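Local coordinates for protein fasciclin-1 (Drosophila melanogaster, PDB 1O70) that mediates neural cell adhesion at the cell surface, this piece comprising the third and fourth of its FAS1 domains, at residues L51-E56 with H148-V153; F110-V115 with T125-G130; G129-T134 with H152-P157; Y158-G163 with C295-I300. All blocks are in the same frame, centred on the assembly; numbering follows the deposited sequence.

Contact 1 (L51-E56 with H148-V153); sequences LAPSNE and HIIDHV. With SO4 (sulfate ion), chain D.
Leu51, Ala52 and Pro53 pair in parallel register with His148, Ile149 and Ile150, their strands inclined at 41°. Three backbone bonds join them, from Ala52 N to His148 O (2.8 Å), Ile150 N to Ala52 O (3.1 Å) and Ser54 N to Ile150 O (2.8 Å). This is the one parallel pair in the mixed sheet of the first FAS1 domain here. A proline fits at position 53 because Ala52 and Ser54 supply the N-H groups that reach the partner strand.

Leu51 and Pro53 share a face of the sheet with His148 and Ile150. Leu51 CG lies anti to its carbonyl carbon (chi1 -61°), and beyond it CD2 reaches the imidazole edge near the ring plane, 3.9 Å from His148 CD2; His148 NE2 is held by Leu86 O. Ile150 CG1 touches Pro53 CA, and its CD1 extends to Leu51 CB. Farther along, Pro53 CB rests 3.8 Å from Val153 CG2, the two side chains nearly at right angles. The opposite face carries the small Ala52 beside the larger Ile149, whose CG2 reaches Ser54 CB at 3.8 Å.

At the end of the pair, Ser54 OG caps Ala57 N at the start of helix 55-60. Asp151 OD1 takes a bond from His152 ND1 (3.0 Å), arriving from above the carboxylate plane, and another from Thr134 N.

The backbone bonds thus satisfy polar groups within a mainly aliphatic, buried interface, while the carboxylate at its margin would probably favour a protonated His152.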
# COMPACT_ATOMS: atom_id res chain seq x y z
N LEU A 51 6.31 -13.08 9.25
CA LEU A 51 5.89 -13.46 7.90
C LEU A 51 7.21 -13.71 7.21
O LEU A 51 7.89 -12.77 6.80
CB LEU A 51 5.13 -12.33 7.20
CG LEU A 51 3.83 -11.84 7.85
CD1 LEU A 51 3.09 -10.92 6.88
CD2 LEU A 51 2.93 -13.03 8.21
N ALA A 52 7.61 -14.98 7.11
CA ALA A 52 8.87 -15.33 6.50
C ALA A 52 8.74 -15.64 5.02
O ALA A 52 8.05 -16.58 4.63
CB ALA A 52 9.49 -16.51 7.22
N PRO A 53 9.38 -14.83 4.17
CA PRO A 53 9.32 -15.05 2.72
C PRO A 53 9.96 -16.39 2.40
O PRO A 53 10.95 -16.77 3.03
CB PRO A 53 10.15 -13.90 2.15
CG PRO A 53 10.03 -12.83 3.19
CD PRO A 53 10.11 -13.59 4.48
N SER A 54 9.41 -17.11 1.42
CA SER A 54 9.97 -18.39 1.01
C SER A 54 11.35 -18.12 0.44
O SER A 54 11.66 -16.98 0.08
CB SER A 54 9.11 -19.03 -0.07
OG SER A 54 9.20 -18.26 -1.26
N ASN A 55 12.18 -19.15 0.33
CA ASN A 55 13.52 -18.99 -0.21
C ASN A 55 13.44 -18.54 -1.66
O ASN A 55 14.30 -17.80 -2.15
CB ASN A 55 14.30 -20.30 -0.13
CG ASN A 55 14.18 -20.94 1.23
OD1 ASN A 55 13.13 -21.49 1.59
ND2 ASN A 55 15.25 -20.86 2.01
N GLU A 56 12.40 -19.01 -2.35
CA GLU A 56 12.18 -18.67 -3.74
C GLU A 56 11.82 -17.19 -3.82
O GLU A 56 12.09 -16.52 -4.82
CB GLU A 56 11.06 -19.52 -4.31
CG GLU A 56 10.87 -19.38 -5.81
CD GLU A 56 9.74 -20.26 -6.34
OE1 GLU A 56 9.76 -21.49 -6.07
OE2 GLU A 56 8.84 -19.71 -7.03
N HIS A 148 4.35 -17.63 9.31
CA HIS A 148 3.66 -17.98 8.07
C HIS A 148 4.64 -17.71 6.93
O HIS A 148 5.39 -16.73 6.97
CB HIS A 148 2.44 -17.09 7.86
CG HIS A 148 1.50 -17.06 9.03
ND1 HIS A 148 0.65 -18.10 9.32
CD2 HIS A 148 1.24 -16.09 9.94
CE1 HIS A 148 -0.10 -17.78 10.36
NE2 HIS A 148 0.24 -16.56 10.76
N ILE A 149 4.61 -18.54 5.90
CA ILE A 149 5.50 -18.34 4.76
C ILE A 149 4.75 -17.67 3.60
O ILE A 149 3.68 -18.12 3.20
CB ILE A 149 6.13 -19.69 4.29
CG1 ILE A 149 7.10 -20.22 5.35
CG2 ILE A 149 6.97 -19.47 3.03
CD1 ILE A 149 6.46 -20.68 6.60
N ILE A 150 5.32 -16.58 3.09
CA ILE A 150 4.71 -15.87 1.97
C ILE A 150 5.59 -15.98 0.74
O ILE A 150 6.80 -16.19 0.84
CB ILE A 150 4.45 -14.38 2.31
CG1 ILE A 150 5.77 -13.67 2.65
CG2 ILE A 150 3.46 -14.28 3.46
CD1 ILE A 150 5.58 -12.20 3.05
N ASP A 151 4.97 -15.85 -0.43
CA ASP A 151 5.69 -15.99 -1.69
C ASP A 151 6.35 -14.75 -2.25
O ASP A 151 6.89 -14.79 -3.35
CB ASP A 151 4.77 -16.60 -2.75
CG ASP A 151 3.52 -15.78 -2.98
OD1 ASP A 151 3.40 -14.66 -2.42
OD2 ASP A 151 2.66 -16.26 -3.74
N HIS A 152 6.28 -13.64 -1.53
CA HIS A 152 6.93 -12.42 -1.97
C HIS A 152 7.48 -11.74 -0.76
O HIS A 152 6.98 -11.94 0.34
CB HIS A 152 5.97 -11.46 -2.67
CG HIS A 152 5.63 -11.86 -4.07
ND1 HIS A 152 4.52 -12.62 -4.37
CD2 HIS A 152 6.26 -11.62 -5.24
CE1 HIS A 152 4.48 -12.83 -5.67
NE2 HIS A 152 5.53 -12.24 -6.23
N VAL A 153 8.52 -10.94 -0.97
CA VAL A 153 9.13 -10.21 0.12
C VAL A 153 8.45 -8.86 0.22
O VAL A 153 8.47 -8.07 -0.73
CB VAL A 153 10.63 -10.02 -0.14
CG1 VAL A 153 11.28 -9.39 1.06
CG2 VAL A 153 11.28 -11.37 -0.47
S SO4 D . 19.53 -19.77 0.09
O1 SO4 D . 18.08 -19.78 0.36
O2 SO4 D . 19.91 -20.95 -0.71
O3 SO4 D . 19.88 -18.53 -0.64
O4 SO4 D . 20.28 -19.78 1.37

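Contact 2 (F110-V115 with T125-G130); sequences FLYFNV and TVEGGG. With NAG (2-acetamido-2-deoxy-beta-D-glucopyranose), chain B; NAG (2-acetamido-2-deoxy-beta-D-glucopyranose), chain C.
Phe113 and Val126 face each other across a beta hairpin of the first FAS1 domain here, built from strands 110-116 and 123-128, antiparallel with 155° between their directions.

Backbone bonds set the register. Asn114 and Thr125 form a hydrogen-bonded pair, N to O in both directions at 3.0 Å between Asn114 N and Thr125 O and likewise between Thr125 N and Asn114 O; Glu127 N donates to Tyr112 O. Where the strands part, one water bridges Phe110 O and Glu127 O, and a second links Phe110 O to Gly129 N.

Apolar contacts occupy both faces. Val126 CG2, anti to its backbone N, stands over one face of the Phe113 ring, toward its rim and 4.2 Å from the centroid, while Leu111 CB also touches this methyl. Leu111 CD2 lies 3.7 Å from Gly128 CA, where any side chain would collide, so glycine fits. On the other face Tyr112 and Glu127 lie side by side: Glu127 CB makes a CH-pi contact 4.0 Å from the Tyr112 ring centroid, also offset toward the rim, with CG close by, leaving the carboxylate to its salt bridge with Arg290. The acetamide methyl C8 of the first sugar lies 3.7 Å from Tyr112 CE1. An alanine in place of Tyr112 would probably leave Glu127 CB and CG without the ring they pack on, and that methyl without its aromatic neighbour.

Polar side chains border the glycan carried by Asn132. Asn114 CG is anti to the backbone N (chi1 179°), and its ND2 donates to O6 of the second N-acetylglucosamine at 3.0 Å. Beside it, N2 of the first sugar donates to Thr125 OG1 at 2.8 Å.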
# COMPACT_ATOMS: atom_id res chain seq x y z
N PHE A 110 2.23 -0.74 8.05
CA PHE A 110 1.31 -1.68 8.67
C PHE A 110 0.87 -2.63 7.55
O PHE A 110 1.13 -2.38 6.38
CB PHE A 110 0.13 -0.96 9.34
CG PHE A 110 -0.75 -0.21 8.40
CD1 PHE A 110 -1.63 -0.90 7.57
CD2 PHE A 110 -0.73 1.18 8.37
CE1 PHE A 110 -2.48 -0.21 6.70
CE2 PHE A 110 -1.58 1.89 7.51
CZ PHE A 110 -2.46 1.19 6.68
N LEU A 111 0.24 -3.74 7.92
CA LEU A 111 -0.20 -4.72 6.94
C LEU A 111 -1.66 -5.02 7.20
O LEU A 111 -2.25 -4.51 8.15
CB LEU A 111 0.57 -6.03 7.10
CG LEU A 111 2.05 -5.98 7.45
CD1 LEU A 111 2.58 -7.38 7.75
CD2 LEU A 111 2.80 -5.34 6.29
N TYR A 112 -2.24 -5.86 6.36
CA TYR A 112 -3.61 -6.30 6.56
C TYR A 112 -3.76 -7.51 5.67
O TYR A 112 -3.01 -7.67 4.71
CB TYR A 112 -4.63 -5.18 6.26
CG TYR A 112 -4.69 -4.69 4.85
CD1 TYR A 112 -5.50 -5.34 3.90
CD2 TYR A 112 -3.94 -3.59 4.44
CE1 TYR A 112 -5.56 -4.89 2.59
CE2 TYR A 112 -3.98 -3.14 3.15
CZ TYR A 112 -4.80 -3.79 2.22
OH TYR A 112 -4.88 -3.34 0.92
N PHE A 113 -4.70 -8.39 6.02
CA PHE A 113 -4.88 -9.61 5.27
C PHE A 113 -6.25 -9.73 4.63
O PHE A 113 -7.19 -9.00 4.96
CB PHE A 113 -4.69 -10.83 6.19
CG PHE A 113 -3.39 -10.83 6.95
CD1 PHE A 113 -3.18 -9.97 8.01
CD2 PHE A 113 -2.36 -11.69 6.58
CE1 PHE A 113 -1.98 -9.97 8.71
CE2 PHE A 113 -1.15 -11.69 7.26
CZ PHE A 113 -0.96 -10.82 8.33
N ASN A 114 -6.35 -10.68 3.71
CA ASN A 114 -7.60 -10.98 3.05
C ASN A 114 -7.71 -12.50 3.08
O ASN A 114 -6.77 -13.20 2.69
CB ASN A 114 -7.59 -10.52 1.60
CG ASN A 114 -8.89 -10.85 0.89
OD1 ASN A 114 -9.97 -10.47 1.34
ND2 ASN A 114 -8.79 -11.58 -0.22
N VAL A 115 -8.85 -13.00 3.56
CA VAL A 115 -9.08 -14.43 3.66
C VAL A 115 -10.24 -14.89 2.78
O VAL A 115 -11.33 -14.32 2.84
CB VAL A 115 -9.38 -14.86 5.11
CG1 VAL A 115 -9.69 -16.35 5.16
CG2 VAL A 115 -8.20 -14.53 6.02
N THR A 125 -3.95 -13.91 1.80
CA THR A 125 -3.00 -13.00 1.18
C THR A 125 -2.77 -11.84 2.13
O THR A 125 -3.60 -11.57 3.02
CB THR A 125 -3.51 -12.47 -0.18
OG1 THR A 125 -4.80 -11.84 -0.03
CG2 THR A 125 -3.58 -13.61 -1.21
N VAL A 126 -1.64 -11.16 1.97
CA VAL A 126 -1.29 -10.02 2.81
C VAL A 126 -0.83 -8.87 1.92
O VAL A 126 -0.22 -9.10 0.87
CB VAL A 126 -0.14 -10.37 3.79
CG1 VAL A 126 1.09 -10.85 3.02
CG2 VAL A 126 0.22 -9.14 4.62
N GLU A 127 -1.13 -7.65 2.34
CA GLU A 127 -0.73 -6.47 1.58
C GLU A 127 0.14 -5.59 2.45
O GLU A 127 -0.28 -5.16 3.52
CB GLU A 127 -1.95 -5.66 1.10
CG GLU A 127 -1.56 -4.30 0.51
CD GLU A 127 -0.88 -4.40 -0.84
OE1 GLU A 127 -0.14 -3.47 -1.21
OE2 GLU A 127 -1.10 -5.41 -1.55
N GLY A 128 1.35 -5.32 1.99
CA GLY A 128 2.23 -4.47 2.78
C GLY A 128 3.41 -3.90 2.02
O GLY A 128 4.01 -4.57 1.18
N GLY A 129 3.74 -2.65 2.32
CA GLY A 129 4.86 -2.00 1.67
C GLY A 129 4.79 -2.11 0.17
O GLY A 129 5.82 -2.27 -0.49
N GLY A 130 3.57 -2.01 -0.36
CA GLY A 130 3.32 -2.08 -1.79
C GLY A 130 3.33 -3.49 -2.34
O GLY A 130 3.22 -3.69 -3.54
C1 NAG B . -3.88 -9.71 -3.27
C2 NAG B . -5.16 -9.30 -2.54
C3 NAG B . -6.24 -10.34 -2.84
C4 NAG B . -6.43 -10.52 -4.35
C5 NAG B . -5.07 -10.80 -5.01
C6 NAG B . -5.11 -10.90 -6.52
C7 NAG B . -5.06 -8.09 -0.46
C8 NAG B . -4.83 -8.13 1.05
N2 NAG B . -4.92 -9.24 -1.12
O3 NAG B . -7.46 -9.98 -2.20
O4 NAG B . -7.31 -11.64 -4.59
O5 NAG B . -4.12 -9.77 -4.67
O6 NAG B . -5.75 -9.76 -7.08
O7 NAG B . -5.34 -7.04 -1.02
C1 NAG C . -8.63 -11.37 -4.87
C2 NAG C . -9.22 -12.54 -5.63
C3 NAG C . -10.68 -12.22 -5.97
C4 NAG C . -11.43 -11.90 -4.66
C5 NAG C . -10.72 -10.82 -3.84
C6 NAG C . -11.34 -10.69 -2.46
C7 NAG C . -7.82 -13.93 -7.00
C8 NAG C . -7.94 -14.61 -8.36
N2 NAG C . -8.47 -12.78 -6.84
O3 NAG C . -11.26 -13.33 -6.62
O4 NAG C . -12.77 -11.50 -4.92
O5 NAG C . -9.33 -11.16 -3.64
O6 NAG C . -11.37 -11.96 -1.80
O7 NAG C . -7.14 -14.44 -6.12
O HOH W 1 -0.95 -2.46 4.12
O HOH W 2 2.14 -0.80 3.83
O HOH W 3 -6.95 -13.55 0.06

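Contact 3 (G129-T134 with H152-P157); sequences GGVNAT and HVLGVP. With NAG (2-acetamido-2-deoxy-beta-D-glucopyranose), chain B.
His152 opens the contact with its CB, lodged against Val131 CG1 at 3.7 Å and Ala133 CB at 3.8 Å; its ring stacks on Tyr158. Val153 points its side chain away, presenting only its carbonyl oxygen to Val131 CG2. Leu154 then reaches back: CG is anti to the carbonyl carbon (chi1 -59°), and its CD2 packs 3.9 Å from Val131 CG1. Gly155 is the third residue of a type II beta turn from Val153 to Val156, where its positive phi suits glycine, and its CA makes a C-H...O contact with Gly129 O (3.5 Å). A side chain on Gly129 would in turn strike Gly155 CA. Val156 offers its carbonyl to Val131 CG2, and Pro157 CG approaches Gly129 O at 4.1 Å.

No hydrogen bond joins the two segments; the branched Val131 packs one methyl on His152 and Leu154 and the other on backbone atoms of Val153 to Pro157. Asn132, pointing the other way, carries the N-linked glycan through a covalent bond from ND2 to C1.

The loop lies between strand 131-141, itself paired with strand 123-128, and helix 70-79, which Val153 and Val156 touch at Ile76 and Leu154 at Met79; onward, the chain leads to helix 161-167.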
# COMPACT_ATOMS: atom_id res chain seq x y z
N GLY A 129 3.74 -2.65 2.32
CA GLY A 129 4.86 -2.00 1.67
C GLY A 129 4.79 -2.11 0.17
O GLY A 129 5.82 -2.27 -0.49
N GLY A 130 3.57 -2.01 -0.36
CA GLY A 130 3.32 -2.08 -1.79
C GLY A 130 3.33 -3.49 -2.34
O GLY A 130 3.22 -3.69 -3.54
N VAL A 131 3.45 -4.47 -1.46
CA VAL A 131 3.47 -5.84 -1.94
C VAL A 131 2.30 -6.69 -1.50
O VAL A 131 1.88 -6.63 -0.35
CB VAL A 131 4.75 -6.57 -1.50
CG1 VAL A 131 4.65 -8.06 -1.86
CG2 VAL A 131 5.96 -5.95 -2.18
N ASN A 132 1.79 -7.47 -2.45
CA ASN A 132 0.69 -8.40 -2.18
C ASN A 132 1.29 -9.79 -2.24
O ASN A 132 1.78 -10.22 -3.30
CB ASN A 132 -0.40 -8.26 -3.23
CG ASN A 132 -1.52 -9.28 -3.06
OD1 ASN A 132 -1.24 -10.48 -3.00
ND2 ASN A 132 -2.77 -8.82 -2.96
N ALA A 133 1.25 -10.51 -1.13
CA ALA A 133 1.81 -11.85 -1.09
C ALA A 133 0.80 -12.88 -0.61
O ALA A 133 -0.13 -12.56 0.14
CB ALA A 133 3.06 -11.90 -0.20
N THR A 134 1.00 -14.12 -1.04
CA THR A 134 0.13 -15.19 -0.63
C THR A 134 0.84 -16.02 0.42
O THR A 134 2.06 -16.23 0.35
CB THR A 134 -0.24 -16.08 -1.82
OG1 THR A 134 -1.01 -15.31 -2.76
CG2 THR A 134 -1.08 -17.27 -1.36
N HIS A 152 6.28 -13.64 -1.53
CA HIS A 152 6.93 -12.42 -1.97
C HIS A 152 7.48 -11.74 -0.76
O HIS A 152 6.98 -11.94 0.34
CB HIS A 152 5.97 -11.46 -2.67
CG HIS A 152 5.63 -11.86 -4.07
ND1 HIS A 152 4.52 -12.62 -4.37
CD2 HIS A 152 6.26 -11.62 -5.24
CE1 HIS A 152 4.48 -12.83 -5.67
NE2 HIS A 152 5.53 -12.24 -6.23
N VAL A 153 8.52 -10.94 -0.97
CA VAL A 153 9.13 -10.21 0.12
C VAL A 153 8.45 -8.86 0.22
O VAL A 153 8.47 -8.07 -0.73
CB VAL A 153 10.63 -10.02 -0.14
CG1 VAL A 153 11.28 -9.39 1.06
CG2 VAL A 153 11.28 -11.37 -0.47
N LEU A 154 7.83 -8.59 1.36
CA LEU A 154 7.15 -7.32 1.56
C LEU A 154 8.16 -6.18 1.49
O LEU A 154 9.36 -6.39 1.69
CB LEU A 154 6.42 -7.31 2.91
CG LEU A 154 5.36 -8.40 3.13
CD1 LEU A 154 4.75 -8.25 4.52
CD2 LEU A 154 4.29 -8.32 2.06
N GLY A 155 7.68 -4.98 1.20
CA GLY A 155 8.56 -3.83 1.12
C GLY A 155 9.44 -3.74 -0.11
O GLY A 155 10.30 -2.86 -0.19
N VAL A 156 9.25 -4.65 -1.06
CA VAL A 156 10.03 -4.65 -2.31
C VAL A 156 9.04 -4.85 -3.46
O VAL A 156 8.79 -5.96 -3.92
CB VAL A 156 11.06 -5.80 -2.32
CG1 VAL A 156 11.82 -5.79 -3.65
CG2 VAL A 156 12.03 -5.65 -1.16
N PRO A 157 8.46 -3.74 -3.96
CA PRO A 157 7.48 -3.78 -5.05
C PRO A 157 7.93 -4.56 -6.27
O PRO A 157 9.08 -4.48 -6.70
CB PRO A 157 7.27 -2.30 -5.38
CG PRO A 157 7.60 -1.60 -4.09
CD PRO A 157 8.82 -2.35 -3.63
C1 NAG B . -3.88 -9.71 -3.27
C2 NAG B . -5.16 -9.30 -2.54
C3 NAG B . -6.24 -10.34 -2.84
C4 NAG B . -6.43 -10.52 -4.35
C5 NAG B . -5.07 -10.80 -5.01
C6 NAG B . -5.11 -10.90 -6.52
C7 NAG B . -5.06 -8.09 -0.46
C8 NAG B . -4.83 -8.13 1.05
N2 NAG B . -4.92 -9.24 -1.12
O3 NAG B . -7.46 -9.98 -2.20
O4 NAG B . -7.31 -11.64 -4.59
O5 NAG B . -4.12 -9.77 -4.67
O6 NAG B . -5.75 -9.76 -7.08
O7 NAG B . -5.34 -7.04 -1.02

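Contact 4 (Y158-G163 with C295-I300); sequences YTTVLG and CTNGII
Asn297 holds CG between its backbone N and carbonyl carbon (chi1 60°), and a chi2 of -19° then sets OD1 facing Val161 N, while Thr160 has CG2 anti to its carbonyl carbon, beside Thr296 OG1. Val161 N donates to Asn297 OD1 over 2.9 Å, in the amide plane and on a lone pair. The other end of this amide is taken up too, since Asn297 ND2 donates to Asn189 O and Leu187 O, so three bonds fix its rotation. An alanine in place of Asn297 would probably leave Val161 N without this acceptor and both of those carbonyls without their donor.

Thr160 is the N-cap of helix 161-167: its OG1 accepts from Gly163 N at 3.0 Å. Just before it, Thr159 O receives Thr296 N at 3.0 Å and, weakly, Thr296 OG1.

Beside these polar links Val161 turns its two methyls to different partners. CG1 meets Ile300 CD1 at 3.8 Å and CG2 meets Cys295 CB at 4.1 Å. Gly298 suits its place because its backbone angles exclude a side chain, which would also press on Val161 CG2.

Two side chains, one from each segment, thus accept N-H groups in the first turn of the helix, and the partial positive charge expected there would probably strengthen both bonds, tying the start of the second FAS1 domain here, the protein's fourth, to its final strand, 298-303.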
# COMPACT_ATOMS: atom_id res chain seq x y z
N TYR A 158 7.00 -5.33 -6.83
CA TYR A 158 7.29 -6.09 -8.04
C TYR A 158 6.26 -5.71 -9.09
O TYR A 158 6.01 -6.45 -10.03
CB TYR A 158 7.27 -7.60 -7.76
CG TYR A 158 5.95 -8.17 -7.27
CD1 TYR A 158 4.98 -8.60 -8.18
CD2 TYR A 158 5.68 -8.28 -5.90
CE1 TYR A 158 3.77 -9.13 -7.73
CE2 TYR A 158 4.47 -8.80 -5.44
CZ TYR A 158 3.52 -9.23 -6.36
OH TYR A 158 2.32 -9.74 -5.92
N THR A 159 5.65 -4.54 -8.91
CA THR A 159 4.65 -4.04 -9.84
C THR A 159 4.73 -2.53 -9.99
O THR A 159 5.13 -1.82 -9.06
CB THR A 159 3.22 -4.39 -9.41
OG1 THR A 159 2.94 -3.79 -8.13
CG2 THR A 159 3.04 -5.89 -9.33
N THR A 160 4.37 -2.05 -11.17
CA THR A 160 4.35 -0.62 -11.44
C THR A 160 3.02 -0.12 -10.88
O THR A 160 2.17 -0.91 -10.46
CB THR A 160 4.33 -0.33 -12.95
OG1 THR A 160 3.13 -0.86 -13.52
CG2 THR A 160 5.52 -0.97 -13.64
N VAL A 161 2.85 1.20 -10.86
CA VAL A 161 1.61 1.79 -10.39
C VAL A 161 0.44 1.08 -11.09
O VAL A 161 -0.51 0.63 -10.44
CB VAL A 161 1.58 3.29 -10.73
CG1 VAL A 161 0.20 3.87 -10.46
CG2 VAL A 161 2.63 4.02 -9.92
N LEU A 162 0.52 0.97 -12.41
CA LEU A 162 -0.52 0.29 -13.20
C LEU A 162 -0.69 -1.16 -12.77
O LEU A 162 -1.81 -1.65 -12.62
CB LEU A 162 -0.18 0.33 -14.69
CG LEU A 162 -1.13 -0.48 -15.59
CD1 LEU A 162 -2.52 0.18 -15.57
CD2 LEU A 162 -0.61 -0.55 -17.03
N GLY A 163 0.43 -1.86 -12.59
CA GLY A 163 0.38 -3.25 -12.21
C GLY A 163 -0.38 -3.43 -10.91
O GLY A 163 -1.13 -4.39 -10.73
N CYS A 295 5.72 1.44 -5.44
CA CYS A 295 5.71 0.73 -6.71
C CYS A 295 7.08 0.84 -7.36
O CYS A 295 7.97 1.50 -6.83
CB CYS A 295 4.65 1.32 -7.64
SG CYS A 295 2.96 1.11 -7.04
N THR A 296 7.25 0.22 -8.52
CA THR A 296 8.54 0.24 -9.19
C THR A 296 8.81 1.56 -9.91
O THR A 296 9.96 1.96 -10.08
CB THR A 296 8.65 -0.93 -10.20
OG1 THR A 296 7.57 -0.87 -11.14
CG2 THR A 296 8.59 -2.27 -9.46
N ASN A 297 7.74 2.24 -10.32
CA ASN A 297 7.87 3.52 -11.01
C ASN A 297 7.11 4.60 -10.27
O ASN A 297 6.57 5.51 -10.89
CB ASN A 297 7.31 3.39 -12.42
CG ASN A 297 5.86 3.01 -12.43
OD1 ASN A 297 5.35 2.50 -11.44
ND2 ASN A 297 5.19 3.23 -13.55
N GLY A 298 7.06 4.52 -8.94
CA GLY A 298 6.35 5.53 -8.20
C GLY A 298 5.75 5.05 -6.90
O GLY A 298 6.15 4.02 -6.36
N ILE A 299 4.79 5.80 -6.39
CA ILE A 299 4.15 5.46 -5.14
C ILE A 299 2.67 5.79 -5.23
O ILE A 299 2.27 6.74 -5.90
CB ILE A 299 4.78 6.27 -3.97
CG1 ILE A 299 4.29 5.74 -2.62
CG2 ILE A 299 4.38 7.73 -4.09
CD1 ILE A 299 5.00 6.38 -1.45
N ILE A 300 1.85 5.00 -4.54
CA ILE A 300 0.41 5.22 -4.52
C ILE A 300 -0.07 5.50 -3.10
O ILE A 300 0.37 4.84 -2.16
CB ILE A 300 -0.33 3.97 -5.01
CG1 ILE A 300 -0.24 3.87 -6.54
CG2 ILE A 300 -1.78 3.99 -4.52
CD1 ILE A 300 -0.93 2.63 -7.09

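Contacts 1, 2 and 3 belong to one FAS1 domain and its seven-stranded sheet, whereas contact 4 lies in the next. Contacts 1 and 2 are buried strand pairs, parallel and antiparallel, joined across the interior where Leu51 meets Leu111 and Val126; contact 2 also carries a sugar-covered polar face. Contact 3, partly buried, shares residues with both and relies on apolar packing of a loop without cross-segment hydrogen bonds. Contact 4, mostly buried, instead uses side-chain acceptors at a helix start. Contacts 3 and 4 meet at the domain junction, where Tyr158 OH bonds Asn132 O and Pro157 touches Cys295 and Thr296.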